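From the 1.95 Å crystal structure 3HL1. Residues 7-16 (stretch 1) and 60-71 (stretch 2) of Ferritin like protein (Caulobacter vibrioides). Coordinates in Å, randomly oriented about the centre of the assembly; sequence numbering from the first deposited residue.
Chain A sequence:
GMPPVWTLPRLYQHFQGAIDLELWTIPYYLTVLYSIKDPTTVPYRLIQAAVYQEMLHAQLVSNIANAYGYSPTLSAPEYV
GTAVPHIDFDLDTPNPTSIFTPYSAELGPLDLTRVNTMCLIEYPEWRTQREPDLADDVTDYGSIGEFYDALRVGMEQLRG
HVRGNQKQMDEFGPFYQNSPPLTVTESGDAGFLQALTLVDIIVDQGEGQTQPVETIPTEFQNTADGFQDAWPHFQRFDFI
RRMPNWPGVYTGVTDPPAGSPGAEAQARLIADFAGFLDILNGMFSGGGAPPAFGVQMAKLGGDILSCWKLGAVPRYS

Stretch 1 7-16: TLPRLYQHFQ
Stretch 2 60-71: LVSNIANAYGYS

Residues 8-16 and 60-67 are helical and run nearly antiparallel, their axes 166° apart and 10.1 Å at closest approach. The register is set by Phe15 CA to Ala65 CA at 5.9 Å and Tyr12 CA to Tyr70 CA at 6.3 Å. Thr7 (chi1 p) caps the first helix through a weak bond from Arg10 N to Thr7 OG1, 3.5 Å. The second helix ends in a Schellman motif: Gly69 takes phi/psi 99/8, and Tyr70 N bonds to Ala65 O at 2.9 Å. Glycine suits this site because a CB would jam against the preceding carbonyl and lie 2.8 Å from Tyr12 OH.

Phe15 (m, chi2 -43°) is buried and points toward the second helix. Its ring lies over Ala65, whose CA is 3.7 Å from the Phe15 ring centroid; the small alanine permits this approach. Phe15 CE1 meets Ile64 CG2 at 3.5 Å, and Leu11 CD2 (Leu11 t, p) packs on Tyr68 CD2 at 3.6 Å.

Tyr12 (m, chi2 3°) reaches the helix end, where Tyr12 OH donates to Tyr68 O at 2.7 Å. Tyr70 (t, chi2 78°) sets its CB 3.6 Å from the Tyr12 ring centroid, over the face, while Tyr70 OH donates to Gln16 OE1 at 2.7 Å. Both tyrosines thus combine apolar packing with a polar anchor. The contact buries 519 Å².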

ATOM      1  N   THR A   7      22.843  -6.925  -5.968  1.00 30.88           N
ATOM      2  CA  THR A   7      23.057  -8.115  -5.179  1.00 31.74           C
ATOM      3  C   THR A   7      21.702  -8.685  -4.706  1.00 29.07           C
ATOM      4  O   THR A   7      20.713  -7.970  -4.599  1.00 28.21           O
ATOM      5  CB  THR A   7      23.998  -7.868  -3.962  1.00 29.93           C
ATOM      6  OG1 THR A   7      23.363  -7.079  -2.963  1.00 33.49           O
ATOM      7  CG2 THR A   7      25.327  -7.209  -4.377  1.00 32.17           C
ATOM      8  N   LEU A   8      21.684  -9.980  -4.453  1.00 27.53           N
ATOM      9  CA  LEU A   8      20.496 -10.658  -3.968  1.00 27.61           C
ATOM     10  C   LEU A   8      19.974 -10.080  -2.636  1.00 26.36           C
ATOM     11  O   LEU A   8      18.780  -9.820  -2.513  1.00 27.58           O
ATOM     12  CB  LEU A   8      20.683 -12.187  -3.930  1.00 28.81           C
ATOM     13  CG  LEU A   8      19.370 -12.995  -3.753  1.00 27.34           C
ATOM     14  CD1 LEU A   8      18.324 -12.698  -4.874  1.00 27.91           C
ATOM     15  CD2 LEU A   8      19.639 -14.494  -3.604  1.00 28.31           C
ATOM     16  N   PRO A   9      20.849  -9.828  -1.652  1.00 26.53           N
ATOM     17  CA  PRO A   9      20.334  -9.190  -0.432  1.00 29.14           C
ATOM     18  C   PRO A   9      19.647  -7.831  -0.642  1.00 25.19           C
ATOM     19  O   PRO A   9      18.619  -7.531   0.006  1.00 26.85           O
ATOM     20  CB  PRO A   9      21.563  -9.118   0.488  1.00 30.96           C
ATOM     21  CG  PRO A   9      22.525 -10.154  -0.041  1.00 29.34           C
ATOM     22  CD  PRO A   9      22.278 -10.212  -1.536  1.00 27.88           C
ATOM     23  N   ARG A  10      20.176  -7.018  -1.526  1.00 27.31           N
ATOM     24  CA  ARG A  10      19.597  -5.728  -1.815  1.00 26.89           C
ATOM     25  C   ARG A  10      18.287  -5.848  -2.560  1.00 29.31           C
ATOM     26  O   ARG A  10      17.386  -5.048  -2.348  1.00 29.52           O
ATOM     27  CB  ARG A  10      20.612  -4.855  -2.571  1.00 29.13           C
ATOM     28  CG  ARG A  10      21.848  -4.477  -1.732  1.00 33.41           C
ATOM     29  CD  ARG A  10      21.733  -3.141  -1.025  1.00 54.94           C
ATOM     30  NE  ARG A  10      22.879  -2.798  -0.155  1.00 56.76           N
ATOM     31  CZ  ARG A  10      24.127  -2.475  -0.556  1.00 71.35           C
ATOM     32  NH1 ARG A  10      24.470  -2.441  -1.842  1.00 72.57           N
ATOM     33  NH2 ARG A  10      25.068  -2.181   0.350  1.00 67.67           N
ATOM     34  N   LEU A  11      18.179  -6.844  -3.429  1.00 26.31           N
ATOM     35  CA  LEU A  11      16.904  -7.109  -4.135  1.00 26.90           C
ATOM     36  C   LEU A  11      15.888  -7.476  -3.084  1.00 23.61           C
ATOM     37  O   LEU A  11      14.797  -6.877  -3.035  1.00 26.46           O
ATOM     38  CB  LEU A  11      17.060  -8.213  -5.194  1.00 27.75           C
ATOM     39  CG  LEU A  11      15.726  -8.573  -5.881  1.00 26.05           C
ATOM     40  CD1 LEU A  11      15.210  -7.330  -6.592  1.00 29.56           C
ATOM     41  CD2 LEU A  11      15.909  -9.722  -6.829  1.00 26.84           C
ATOM     42  N   TYR A  12      16.256  -8.365  -2.167  1.00 25.84           N
ATOM     43  CA  TYR A  12      15.368  -8.757  -1.051  1.00 27.11           C
ATOM     44  C   TYR A  12      14.924  -7.561  -0.179  1.00 27.35           C
ATOM     45  O   TYR A  12      13.728  -7.416   0.186  1.00 24.73           O
ATOM     46  CB  TYR A  12      16.062  -9.850  -0.207  1.00 28.99           C
ATOM     47  CG  TYR A  12      16.130 -11.243  -0.843  1.00 25.77           C
ATOM     48  CD1 TYR A  12      15.652 -11.515  -2.141  1.00 24.28           C
ATOM     49  CD2 TYR A  12      16.695 -12.282  -0.144  1.00 30.01           C
ATOM     50  CE1 TYR A  12      15.715 -12.812  -2.689  1.00 24.17           C
ATOM     51  CE2 TYR A  12      16.743 -13.525  -0.649  1.00 27.31           C
ATOM     52  CZ  TYR A  12      16.267 -13.817  -1.904  1.00 25.44           C
ATOM     53  OH  TYR A  12      16.381 -15.122  -2.329  1.00 30.38           O
ATOM     54  N   GLN A  13      15.886  -6.686   0.140  1.00 28.49           N
ATOM     55  CA  GLN A  13      15.575  -5.471   0.871  1.00 26.93           C
ATOM     56  C   GLN A  13      14.571  -4.594   0.120  1.00 28.67           C
ATOM     57  O   GLN A  13      13.657  -4.034   0.716  1.00 26.97           O
ATOM     58  CB  GLN A  13      16.848  -4.679   1.116  1.00 31.05           C
ATOM     59  CG  GLN A  13      17.628  -5.200   2.245  1.00 38.26           C
ATOM     60  CD  GLN A  13      18.803  -4.293   2.626  1.00 44.42           C
ATOM     61  OE1 GLN A  13      19.878  -4.366   2.058  1.00 45.71           O
ATOM     62  NE2 GLN A  13      18.585  -3.483   3.609  1.00 45.29           N
ATOM     63  N   HIS A  14      14.705  -4.533  -1.203  1.00 26.13           N
ATOM     64  CA  HIS A  14      13.751  -3.763  -2.012  1.00 25.63           C
ATOM     65  C   HIS A  14      12.362  -4.418  -2.093  1.00 27.02           C
ATOM     66  O   HIS A  14      11.371  -3.718  -2.165  1.00 29.64           O
ATOM     67  CB  HIS A  14      14.291  -3.445  -3.381  1.00 25.82           C
ATOM     68  CG  HIS A  14      15.300  -2.329  -3.397  1.00 31.22           C
ATOM     69  ND1 HIS A  14      16.602  -2.499  -2.984  1.00 30.10           N
ATOM     70  CD2 HIS A  14      15.186  -1.017  -3.721  1.00 33.77           C
ATOM     71  CE1 HIS A  14      17.258  -1.349  -3.083  1.00 33.50           C
ATOM     72  NE2 HIS A  14      16.415  -0.426  -3.504  1.00 36.16           N
ATOM     73  N   PHE A  15      12.283  -5.743  -2.165  1.00 27.73           N
ATOM     74  CA  PHE A  15      11.012  -6.423  -2.045  1.00 26.79           C
ATOM     75  C   PHE A  15      10.295  -6.053  -0.731  1.00 25.93           C
ATOM     76  O   PHE A  15       9.063  -5.748  -0.717  1.00 27.39           O
ATOM     77  CB  PHE A  15      11.164  -7.954  -2.097  1.00 29.25           C
ATOM     78  CG  PHE A  15      11.523  -8.515  -3.450  1.00 23.89           C
ATOM     79  CD1 PHE A  15      10.907  -8.042  -4.638  1.00 30.76           C
ATOM     80  CD2 PHE A  15      12.394  -9.542  -3.548  1.00 26.35           C
ATOM     81  CE1 PHE A  15      11.206  -8.601  -5.875  1.00 34.08           C
ATOM     82  CE2 PHE A  15      12.704 -10.110  -4.775  1.00 23.51           C
ATOM     83  CZ  PHE A  15      12.115  -9.628  -5.949  1.00 28.26           C
ATOM     84  N   GLN A  16      11.025  -6.148   0.360  1.00 25.69           N
ATOM     85  CA  GLN A  16      10.494  -5.793   1.696  1.00 28.55           C
ATOM     86  C   GLN A  16      10.057  -4.347   1.742  1.00 26.11           C
ATOM     87  O   GLN A  16       8.988  -4.053   2.284  1.00 26.72           O
ATOM     88  CB  GLN A  16      11.515  -6.021   2.797  1.00 26.33           C
ATOM     89  CG  GLN A  16      10.947  -5.862   4.225  1.00 27.11           C
ATOM     90  CD  GLN A  16       9.820  -6.796   4.469  1.00 29.45           C
ATOM     91  OE1 GLN A  16       9.958  -8.000   4.251  1.00 28.05           O
ATOM     92  NE2 GLN A  16       8.692  -6.268   4.871  1.00 27.98           N
ATOM     93  N   LEU A  60       0.833  -9.457  -4.695  1.00 30.62           N
ATOM     94  CA  LEU A  60       1.655  -9.588  -5.905  1.00 27.88           C
ATOM     95  C   LEU A  60       3.100  -9.422  -5.588  1.00 29.18           C
ATOM     96  O   LEU A  60       3.952 -10.163  -6.137  1.00 29.78           O
ATOM     97  CB  LEU A  60       1.207  -8.581  -6.983  1.00 26.93           C
ATOM     98  CG  LEU A  60      -0.246  -8.777  -7.513  1.00 32.58           C
ATOM     99  CD1 LEU A  60      -0.509  -7.812  -8.678  1.00 34.41           C
ATOM    100  CD2 LEU A  60      -0.482 -10.192  -7.925  1.00 31.85           C
ATOM    101  N   VAL A  61       3.415  -8.455  -4.732  1.00 29.25           N
ATOM    102  CA  VAL A  61       4.774  -8.275  -4.294  1.00 30.01           C
ATOM    103  C   VAL A  61       5.251  -9.528  -3.551  1.00 30.00           C
ATOM    104  O   VAL A  61       6.322 -10.007  -3.820  1.00 31.30           O
ATOM    105  CB  VAL A  61       5.012  -6.988  -3.453  1.00 30.65           C
ATOM    106  CG1 VAL A  61       6.442  -7.005  -2.874  1.00 33.33           C
ATOM    107  CG2 VAL A  61       4.827  -5.727  -4.311  1.00 30.07           C
ATOM    108  N   SER A  62       4.441 -10.068  -2.641  1.00 28.09           N
ATOM    109  CA  SER A  62       4.804 -11.308  -1.958  1.00 30.67           C
ATOM    110  C   SER A  62       5.097 -12.434  -2.978  1.00 27.38           C
ATOM    111  O   SER A  62       6.047 -13.207  -2.848  1.00 26.53           O
ATOM    112  CB  SER A  62       3.682 -11.769  -1.015  1.00 29.46           C
ATOM    113  OG  SER A  62       4.059 -12.987  -0.363  1.00 31.01           O
ATOM    114  N   ASN A  63       4.253 -12.546  -3.988  1.00 28.13           N
ATOM    115  CA  ASN A  63       4.423 -13.570  -5.023  1.00 28.79           C
ATOM    116  C   ASN A  63       5.707 -13.394  -5.823  1.00 27.95           C
ATOM    117  O   ASN A  63       6.441 -14.362  -6.035  1.00 28.76           O
ATOM    118  CB  ASN A  63       3.189 -13.612  -5.995  1.00 25.09           C
ATOM    119  CG  ASN A  63       1.981 -14.234  -5.359  1.00 28.46           C
ATOM    120  OD1 ASN A  63       2.063 -14.832  -4.263  1.00 35.59           O
ATOM    121  ND2 ASN A  63       0.805 -14.133  -6.067  1.00 28.05           N
ATOM    122  N   ILE A  64       6.025 -12.169  -6.181  1.00 26.59           N
ATOM    123  CA  ILE A  64       7.271 -11.889  -6.891  1.00 28.46           C
ATOM    124  C   ILE A  64       8.470 -12.211  -5.976  1.00 27.54           C
ATOM    125  O   ILE A  64       9.411 -12.875  -6.374  1.00 25.74           O
ATOM    126  CB  ILE A  64       7.364 -10.399  -7.334  1.00 28.27           C
ATOM    127  CG1 ILE A  64       6.254 -10.049  -8.348  1.00 31.93           C
ATOM    128  CG2 ILE A  64       8.773 -10.111  -7.959  1.00 30.11           C
ATOM    129  CD1 ILE A  64       6.115  -8.553  -8.559  1.00 29.84           C
ATOM    130  N   ALA A  65       8.453 -11.674  -4.760  1.00 28.82           N
ATOM    131  CA  ALA A  65       9.548 -11.875  -3.803  1.00 25.01           C
ATOM    132  C   ALA A  65       9.739 -13.370  -3.564  1.00 25.87           C
ATOM    133  O   ALA A  65      10.869 -13.862  -3.537  1.00 26.35           O
ATOM    134  CB  ALA A  65       9.263 -11.134  -2.479  1.00 24.97           C
ATOM    135  N   ASN A  66       8.652 -14.083  -3.311  1.00 27.01           N
ATOM    136  CA  ASN A  66       8.743 -15.508  -3.063  1.00 28.16           C
ATOM    137  C   ASN A  66       9.322 -16.313  -4.229  1.00 27.52           C
ATOM    138  O   ASN A  66      10.077 -17.295  -4.008  1.00 31.47           O
ATOM    139  CB  ASN A  66       7.413 -16.126  -2.574  1.00 26.46           C
ATOM    140  CG  ASN A  66       7.253 -16.025  -1.100  1.00 32.79           C
ATOM    141  OD1 ASN A  66       8.029 -16.612  -0.327  1.00 26.27           O
ATOM    142  ND2 ASN A  66       6.291 -15.221  -0.671  1.00 24.41           N
ATOM    143  N   ALA A  67       8.970 -15.941  -5.444  1.00 27.05           N
ATOM    144  CA  ALA A  67       9.555 -16.560  -6.636  1.00 28.30           C
ATOM    145  C   ALA A  67      11.088 -16.415  -6.651  1.00 26.61           C
ATOM    146  O   ALA A  67      11.773 -17.341  -7.102  1.00 25.24           O
ATOM    147  CB  ALA A  67       9.002 -15.961  -7.890  1.00 27.57           C
ATOM    148  N   TYR A  68      11.615 -15.281  -6.145  1.00 26.69           N
ATOM    149  CA  TYR A  68      13.052 -15.058  -6.016  1.00 26.30           C
ATOM    150  C   TYR A  68      13.669 -15.634  -4.717  1.00 25.71           C
ATOM    151  O   TYR A  68      14.859 -15.469  -4.475  1.00 27.17           O
ATOM    152  CB  TYR A  68      13.380 -13.569  -6.107  1.00 28.13           C
ATOM    153  CG  TYR A  68      13.344 -13.030  -7.504  1.00 29.32           C
ATOM    154  CD1 TYR A  68      12.134 -12.743  -8.145  1.00 30.28           C
ATOM    155  CD2 TYR A  68      14.528 -12.794  -8.211  1.00 27.12           C
ATOM    156  CE1 TYR A  68      12.103 -12.217  -9.427  1.00 32.95           C
ATOM    157  CE2 TYR A  68      14.495 -12.284  -9.521  1.00 27.10           C
ATOM    158  CZ  TYR A  68      13.279 -11.993 -10.106  1.00 28.71           C
ATOM    159  OH  TYR A  68      13.237 -11.508 -11.403  1.00 30.18           O
ATOM    160  N   GLY A  69      12.851 -16.260  -3.889  1.00 28.34           N
ATOM    161  CA  GLY A  69      13.271 -16.939  -2.683  1.00 25.12           C
ATOM    162  C   GLY A  69      13.121 -16.188  -1.362  1.00 26.19           C
ATOM    163  O   GLY A  69      13.639 -16.631  -0.330  1.00 26.13           O
ATOM    164  N   TYR A  70      12.464 -15.033  -1.382  1.00 25.84           N
ATOM    165  CA  TYR A  70      12.267 -14.226  -0.191  1.00 26.48           C
ATOM    166  C   TYR A  70      10.797 -14.154   0.229  1.00 25.81           C
ATOM    167  O   TYR A  70       9.974 -13.644  -0.483  1.00 27.39           O
ATOM    168  CB  TYR A  70      12.767 -12.801  -0.431  1.00 24.64           C
ATOM    169  CG  TYR A  70      12.642 -11.852   0.730  1.00 26.23           C
ATOM    170  CD1 TYR A  70      13.547 -11.897   1.791  1.00 31.55           C
ATOM    171  CD2 TYR A  70      11.633 -10.917   0.771  1.00 27.49           C
ATOM    172  CE1 TYR A  70      13.453 -11.025   2.868  1.00 28.42           C
ATOM    173  CE2 TYR A  70      11.523 -10.013   1.833  1.00 25.47           C
ATOM    174  CZ  TYR A  70      12.412 -10.087   2.888  1.00 26.16           C
ATOM    175  OH  TYR A  70      12.304  -9.239   3.978  1.00 27.06           O
ATOM    176  N   SER A  71      10.489 -14.594   1.429  1.00 28.62           N
ATOM    177  CA  SER A  71       9.144 -14.413   2.007  1.00 26.98           C
ATOM    178  C   SER A  71       9.135 -13.105   2.801  1.00 29.07           C
ATOM    179  O   SER A  71       9.851 -12.971   3.776  1.00 29.20           O
ATOM    180  CB  SER A  71       8.778 -15.580   2.934  1.00 29.12           C
ATOM    181  OG  SER A  71       8.701 -16.806   2.265  1.00 28.77           O
TER